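Local coordinates for teichoic acid biosynthesis protein F (Staphylococcus epidermidis, PDB 3L7I) that takes part in teichoic acid biosynthesis and carries a region with the GT-B type of fold, one of the two folds common among glycosyltransferases, at residues D622-F628 against F654-Y658; Q637-Y642 against L662-T668. One frame throughout, in Å; residues are numbered along the deposited sequence.

Contact 1 (D622-F628 against F654-Y658); sequences DYSSVMF and FYMNY. With SO4 (sulfate ion), chain G.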
loop_
_atom_site.group_PDB
_atom_site.type_symbol
_atom_site.label_atom_id
_atom_site.label_comp_id
_atom_site.label_asym_id
_atom_site.label_seq_id
_atom_site.Cartn_x
_atom_site.Cartn_y
_atom_site.Cartn_z
ATOM N N ASP A 622 21.079 -28.693 -45.815
ATOM C CA ASP A 622 21.293 -27.475 -46.591
ATOM C C ASP A 622 22.070 -26.404 -45.843
ATOM O O ASP A 622 23.259 -26.236 -46.094
ATOM C CB ASP A 622 19.984 -26.917 -47.144
ATOM C CG ASP A 622 18.879 -26.938 -46.138
ATOM O OD1 ASP A 622 17.913 -27.681 -46.359
ATOM O OD2 ASP A 622 18.965 -26.220 -45.118
ATOM N N TYR A 623 21.400 -25.679 -44.941
ATOM C CA TYR A 623 22.046 -24.666 -44.111
ATOM C C TYR A 623 21.874 -25.043 -42.655
ATOM O O TYR A 623 21.002 -24.531 -41.971
ATOM C CB TYR A 623 21.400 -23.297 -44.341
ATOM C CG TYR A 623 20.927 -23.132 -45.741
ATOM C CD1 TYR A 623 19.570 -23.068 -46.028
ATOM C CD2 TYR A 623 21.843 -23.097 -46.800
ATOM C CE1 TYR A 623 19.132 -22.947 -47.337
ATOM C CE2 TYR A 623 21.420 -22.981 -48.108
ATOM C CZ TYR A 623 20.064 -22.904 -48.379
ATOM O OH TYR A 623 19.633 -22.784 -49.686
ATOM N N SER A 624 22.698 -25.934 -42.146
ATOM C CA SER A 624 22.475 -26.361 -40.785
ATOM C C SER A 624 23.770 -26.659 -40.095
ATOM O O SER A 624 24.698 -27.206 -40.689
ATOM C CB SER A 624 21.580 -27.593 -40.757
ATOM O OG SER A 624 21.418 -28.047 -39.430
ATOM N N SER A 625 23.813 -26.298 -38.825
ATOM C CA SER A 625 24.935 -26.600 -37.967
ATOM C C SER A 625 25.117 -28.109 -37.751
ATOM O O SER A 625 26.124 -28.524 -37.173
ATOM C CB SER A 625 24.746 -25.891 -36.624
ATOM O OG SER A 625 25.317 -26.638 -35.564
ATOM N N VAL A 626 24.157 -28.928 -38.181
ATOM C CA VAL A 626 24.358 -30.372 -38.091
ATOM C C VAL A 626 25.499 -30.876 -38.959
ATOM O O VAL A 626 26.115 -31.878 -38.640
ATOM C CB VAL A 626 23.104 -31.236 -38.433
ATOM C CG1 VAL A 626 22.047 -31.105 -37.366
ATOM C CG2 VAL A 626 22.572 -30.912 -39.837
ATOM N N MET A 627 25.782 -30.217 -40.069
ATOM C CA MET A 627 26.863 -30.724 -40.898
ATOM C C MET A 627 28.175 -30.793 -40.103
ATOM O O MET A 627 29.029 -31.643 -40.367
ATOM C CB MET A 627 27.028 -29.878 -42.153
ATOM C CG MET A 627 27.197 -28.418 -41.868
ATOM S SD MET A 627 27.718 -27.559 -43.348
ATOM C CE MET A 627 27.926 -25.888 -42.715
ATOM N N PHE A 628 28.328 -29.906 -39.124
ATOM C CA PHE A 628 29.569 -29.836 -38.382
ATOM C C PHE A 628 29.647 -30.995 -37.411
ATOM O O PHE A 628 30.733 -31.366 -36.972
ATOM C CB PHE A 628 29.693 -28.523 -37.608
ATOM C CG PHE A 628 29.766 -27.302 -38.471
ATOM C CD1 PHE A 628 30.812 -27.117 -39.347
ATOM C CD2 PHE A 628 28.802 -26.324 -38.386
ATOM C CE1 PHE A 628 30.888 -25.997 -40.128
ATOM C CE2 PHE A 628 28.878 -25.196 -39.167
ATOM C CZ PHE A 628 29.920 -25.035 -40.037
ATOM N N PHE A 654 26.742 -15.762 -43.391
ATOM C CA PHE A 654 27.313 -17.038 -42.983
ATOM C C PHE A 654 28.754 -16.757 -42.602
ATOM O O PHE A 654 29.403 -15.912 -43.211
ATOM C CB PHE A 654 27.312 -18.006 -44.158
ATOM C CG PHE A 654 26.003 -18.717 -44.372
ATOM C CD1 PHE A 654 24.880 -18.388 -43.630
ATOM C CD2 PHE A 654 25.892 -19.701 -45.346
ATOM C CE1 PHE A 654 23.672 -19.049 -43.840
ATOM C CE2 PHE A 654 24.699 -20.351 -45.566
ATOM C CZ PHE A 654 23.585 -20.026 -44.805
ATOM N N TYR A 655 29.268 -17.461 -41.603
ATOM C CA TYR A 655 30.634 -17.212 -41.167
ATOM C C TYR A 655 31.611 -17.868 -42.108
ATOM O O TYR A 655 32.738 -17.396 -42.282
ATOM C CB TYR A 655 30.881 -17.741 -39.768
ATOM C CG TYR A 655 30.144 -17.005 -38.679
ATOM C CD1 TYR A 655 30.511 -15.717 -38.301
ATOM C CD2 TYR A 655 29.098 -17.618 -37.993
ATOM C CE1 TYR A 655 29.847 -15.061 -37.290
ATOM C CE2 TYR A 655 28.440 -16.967 -36.986
ATOM C CZ TYR A 655 28.818 -15.695 -36.644
ATOM O OH TYR A 655 28.133 -15.077 -35.638
ATOM N N MET A 656 31.186 -18.965 -42.715
ATOM C CA MET A 656 32.070 -19.667 -43.619
ATOM C C MET A 656 31.745 -19.403 -45.081
ATOM O O MET A 656 30.684 -18.866 -45.423
ATOM C CB MET A 656 32.046 -21.154 -43.334
ATOM C CG MET A 656 30.685 -21.758 -43.442
ATOM S SD MET A 656 30.834 -23.395 -44.173
ATOM C CE MET A 656 32.247 -24.025 -43.276
ATOM N N ASN A 657 32.681 -19.764 -45.948
ATOM C CA ASN A 657 32.453 -19.595 -47.364
ATOM C C ASN A 657 31.749 -20.813 -47.954
ATOM O O ASN A 657 32.381 -21.741 -48.457
ATOM C CB ASN A 657 33.743 -19.269 -48.100
ATOM C CG ASN A 657 33.477 -18.674 -49.458
ATOM O OD1 ASN A 657 32.453 -18.972 -50.081
ATOM N ND2 ASN A 657 34.383 -17.819 -49.927
ATOM N N TYR A 658 30.422 -20.779 -47.863
ATOM C CA TYR A 658 29.536 -21.870 -48.269
ATOM C C TYR A 658 29.755 -22.375 -49.692
ATOM O O TYR A 658 29.700 -23.583 -49.955
ATOM C CB TYR A 658 28.098 -21.390 -48.163
ATOM C CG TYR A 658 27.039 -22.459 -48.285
ATOM C CD1 TYR A 658 26.531 -23.080 -47.158
ATOM C CD2 TYR A 658 26.520 -22.811 -49.518
ATOM C CE1 TYR A 658 25.551 -24.037 -47.249
ATOM C CE2 TYR A 658 25.536 -23.778 -49.630
ATOM C CZ TYR A 658 25.047 -24.389 -48.484
ATOM O OH TYR A 658 24.059 -25.353 -48.570
HETATM S S SO4 G . 20.866 -24.297 -37.589
HETATM O O1 SO4 G . 19.459 -24.714 -37.674
HETATM O O2 SO4 G . 21.188 -23.443 -38.736
HETATM O O3 SO4 G . 21.099 -23.548 -36.355
HETATM O O4 SO4 G . 21.719 -25.485 -37.596
#
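Asp-622 meets Tyr-658 where a parallel strand of a Rossmann-like sheet runs into the next helix, in a region of GT-B type. Tyr-658 OH donates to Asp-622 O over 2.7 Å, from above the carbonyl plane. Tyr-658 reaches this carbonyl because its CG lies anti to the backbone N (chi1 -169°), which carries the ring across to the 622-628 segment. The Asp-622 carboxylate turns the other way. Its OD2 takes Tyr-623 N and Thr-546 OG1, and its OD1 forms a salt bridge with Arg-548.

Tyr-623 packs its ring obliquely against Tyr-658, with the planes at 47° and CD2 3.8 Å from Tyr-658 CZ. Its CB lies 4.0 Å from Phe-654 CZ. Its hydroxyl is hydrogen-bonded to Asp-643.

Ser-624 precedes the turn that leads into the helix. Its OG accepts from Val-626 N at 3.1 Å, a capping bond, and donates to sulfate O4. Ser-625 N points at the same O4 (N-H...O 160°). The sulfate, probably from the crystallisation liquor, thus sits at the N-terminal end of helix 626-630, a favourable place for an anion.

Met-627 and Met-656 run past each other in opposite directions, and Met-627 CE comes to 4.1 Å from Met-656 SD. Phe-628 comes next, and Met-656, whose chain bends beyond CG, brings its methyl to the ring edge: CE lies in the ring plane, 4.0 Å from Phe-628 CE1.

Contact 2 (Q637-Y642 against L662-T668); sequences QFFFAY and LPGPIYT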
loop_
_atom_site.group_PDB
_atom_site.type_symbol
_atom_site.label_atom_id
_atom_site.label_comp_id
_atom_site.label_asym_id
_atom_site.label_seq_id
_atom_site.Cartn_x
_atom_site.Cartn_y
_atom_site.Cartn_z
ATOM N N GLN A 637 28.538 -35.958 -47.301
ATOM C CA GLN A 637 27.370 -35.116 -47.099
ATOM C C GLN A 637 26.987 -34.512 -48.447
ATOM O O GLN A 637 27.831 -34.400 -49.335
ATOM C CB GLN A 637 27.635 -34.017 -46.072
ATOM C CG GLN A 637 28.348 -34.478 -44.819
ATOM C CD GLN A 637 28.217 -33.486 -43.671
ATOM O OE1 GLN A 637 27.256 -32.710 -43.611
ATOM N NE2 GLN A 637 29.171 -33.521 -42.739
ATOM N N PHE A 638 25.706 -34.169 -48.590
ATOM C CA PHE A 638 25.160 -33.495 -49.764
ATOM C C PHE A 638 24.404 -32.267 -49.294
ATOM O O PHE A 638 23.977 -32.191 -48.131
ATOM C CB PHE A 638 24.194 -34.408 -50.511
ATOM C CG PHE A 638 24.854 -35.587 -51.157
ATOM C CD1 PHE A 638 25.342 -35.503 -52.468
ATOM C CD2 PHE A 638 24.999 -36.787 -50.468
ATOM C CE1 PHE A 638 25.953 -36.595 -53.076
ATOM C CE2 PHE A 638 25.609 -37.871 -51.080
ATOM C CZ PHE A 638 26.082 -37.775 -52.379
ATOM N N PHE A 639 24.217 -31.317 -50.198
ATOM C CA PHE A 639 23.651 -30.032 -49.836
ATOM C C PHE A 639 22.658 -29.584 -50.869
ATOM O O PHE A 639 23.007 -29.008 -51.891
ATOM C CB PHE A 639 24.772 -29.018 -49.613
ATOM C CG PHE A 639 25.702 -29.441 -48.533
ATOM C CD1 PHE A 639 25.361 -29.236 -47.191
ATOM C CD2 PHE A 639 26.854 -30.148 -48.835
ATOM C CE1 PHE A 639 26.189 -29.677 -46.168
ATOM C CE2 PHE A 639 27.686 -30.595 -47.816
ATOM C CZ PHE A 639 27.358 -30.353 -46.478
ATOM N N PHE A 640 21.404 -29.882 -50.590
ATOM C CA PHE A 640 20.318 -29.648 -51.518
ATOM C C PHE A 640 19.764 -28.222 -51.337
ATOM O O PHE A 640 18.649 -28.016 -50.859
ATOM C CB PHE A 640 19.270 -30.708 -51.245
ATOM C CG PHE A 640 18.066 -30.600 -52.081
ATOM C CD1 PHE A 640 16.817 -30.825 -51.529
ATOM C CD2 PHE A 640 18.159 -30.303 -53.423
ATOM C CE1 PHE A 640 15.666 -30.749 -52.310
ATOM C CE2 PHE A 640 17.011 -30.227 -54.215
ATOM C CZ PHE A 640 15.764 -30.444 -53.656
ATOM N N ALA A 641 20.568 -27.238 -51.710
ATOM C CA ALA A 641 20.161 -25.841 -51.633
ATOM C C ALA A 641 19.256 -25.444 -52.805
ATOM O O ALA A 641 19.692 -24.787 -53.741
ATOM C CB ALA A 641 21.389 -24.939 -51.580
ATOM N N TYR A 642 17.992 -25.834 -52.746
ATOM C CA TYR A 642 17.087 -25.555 -53.847
ATOM C C TYR A 642 16.668 -24.097 -53.884
ATOM O O TYR A 642 16.403 -23.548 -54.949
ATOM C CB TYR A 642 15.868 -26.478 -53.805
ATOM C CG TYR A 642 15.090 -26.463 -52.511
ATOM C CD1 TYR A 642 15.332 -27.416 -51.519
ATOM C CD2 TYR A 642 14.093 -25.528 -52.292
ATOM C CE1 TYR A 642 14.622 -27.422 -50.334
ATOM C CE2 TYR A 642 13.370 -25.517 -51.110
ATOM C CZ TYR A 642 13.635 -26.469 -50.130
ATOM O OH TYR A 642 12.908 -26.455 -48.951
ATOM N N LEU A 662 32.898 -26.736 -48.261
ATOM C CA LEU A 662 32.115 -27.714 -47.498
ATOM C C LEU A 662 32.334 -29.135 -48.047
ATOM O O LEU A 662 32.829 -29.302 -49.171
ATOM C CB LEU A 662 30.632 -27.320 -47.342
ATOM C CG LEU A 662 29.752 -27.061 -48.547
ATOM C CD1 LEU A 662 28.455 -26.384 -48.133
ATOM C CD2 LEU A 662 30.541 -26.211 -49.567
ATOM N N PRO A 663 31.982 -30.155 -47.244
ATOM C CA PRO A 663 32.473 -31.527 -47.415
ATOM C C PRO A 663 31.851 -32.256 -48.590
ATOM O O PRO A 663 32.281 -33.364 -48.888
ATOM C CB PRO A 663 32.010 -32.233 -46.136
ATOM C CG PRO A 663 31.056 -31.318 -45.465
ATOM C CD PRO A 663 30.846 -30.106 -46.315
ATOM N N GLY A 664 30.841 -31.663 -49.217
ATOM C CA GLY A 664 30.145 -32.297 -50.319
ATOM C C GLY A 664 29.653 -31.302 -51.347
ATOM O O GLY A 664 29.760 -30.097 -51.170
ATOM N N PRO A 665 29.075 -31.811 -52.427
ATOM C CA PRO A 665 28.618 -30.981 -53.550
ATOM C C PRO A 665 27.340 -30.189 -53.222
ATOM O O PRO A 665 26.575 -30.626 -52.368
ATOM C CB PRO A 665 28.300 -32.019 -54.634
ATOM C CG PRO A 665 28.484 -33.400 -53.967
ATOM C CD PRO A 665 28.593 -33.194 -52.520
ATOM N N ILE A 666 27.099 -29.060 -53.880
ATOM C CA ILE A 666 25.808 -28.388 -53.734
ATOM C C ILE A 666 24.901 -28.768 -54.890
ATOM O O ILE A 666 25.271 -28.609 -56.042
ATOM C CB ILE A 666 25.932 -26.842 -53.727
ATOM C CG1 ILE A 666 26.833 -26.376 -52.580
ATOM C CG2 ILE A 666 24.535 -26.196 -53.658
ATOM C CD1 ILE A 666 27.177 -24.926 -52.623
ATOM N N TYR A 667 23.712 -29.270 -54.599
ATOM C CA TYR A 667 22.765 -29.542 -55.671
ATOM C C TYR A 667 21.578 -28.595 -55.551
ATOM O O TYR A 667 21.087 -28.354 -54.459
ATOM C CB TYR A 667 22.302 -31.011 -55.642
ATOM C CG TYR A 667 23.251 -31.990 -56.311
ATOM C CD1 TYR A 667 23.174 -32.248 -57.673
ATOM C CD2 TYR A 667 24.218 -32.659 -55.575
ATOM C CE1 TYR A 667 24.039 -33.138 -58.281
ATOM C CE2 TYR A 667 25.086 -33.548 -56.174
ATOM C CZ TYR A 667 24.994 -33.783 -57.527
ATOM O OH TYR A 667 25.862 -34.671 -58.116
ATOM N N THR A 668 21.118 -28.049 -56.663
ATOM C CA THR A 668 19.921 -27.223 -56.625
ATOM C C THR A 668 18.692 -28.006 -57.100
ATOM O O THR A 668 17.569 -27.741 -56.681
ATOM C CB THR A 668 20.106 -25.891 -57.405
ATOM O OG1 THR A 668 20.685 -26.149 -58.703
ATOM C CG2 THR A 668 21.018 -24.963 -56.637
#
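Phe-639 pairs with Ile-666 where strand 637-640 runs parallel to the short, weakly bonded strand 666-667. The firm bond is Tyr-667 N to Phe-639 O, 2.8 Å long with an N-H...O angle of 155°. Phe-639 O also accepts weakly from Ala-641 N, in an inverse gamma turn centred on Phe-640. The return bond, Phe-639 N to Pro-665 O, is weak: 3.3 Å and bent to 127°. Ahead of it Gly-664 CA makes a nearly straight C-H...O contact with Gln-637 O, 3.3 Å away.

Polar ends find partners beyond the two strands. Gln-637 NE2 is hydrogen-bonded to Met-627 O, and Tyr-642 OH to Glu-551. Tyr-667 OH has a weak bond to Glu-676.

The Phe-639 ring packs against the 662-665 end of the other segment. Leu-662 CD1 sits over its face, 4.1 Å from the centroid, as a CH-pi contact. Gly-664 N and Pro-665 O lie at its edge, and Pro-663 CD is 3.5 Å from Phe-639 CZ.

Strand 666-667 ends the sheet within this chain, while strand 618-621 pairs with 637-640 on its other side. Helix 670-677 packs on Phe-638, and helix 626-630 on Phe-639.

Both contacts are largely buried and belong to the same six-stranded parallel sheet region. Contact 1 lies nearer the centre of the chain, where a loop packs on the strand-to-helix turn and on Met-627 and Phe-628. Contact 2 lies at the sheet border and reaches exposed Thr-668. Their segments alternate along the sequence, and their centres are about 11 Å apart. Contact 1 depends on side chains: aromatic rings, methionines and one phenol bond to the backbone. Contact 2 adds backbone pairing between strands, and buries about twice as much surface. The two meet directly. Tyr-623 OH touches Ala-641 CB, and Tyr-658 CE2 lies 3.6 Å from Ile-666 CD1.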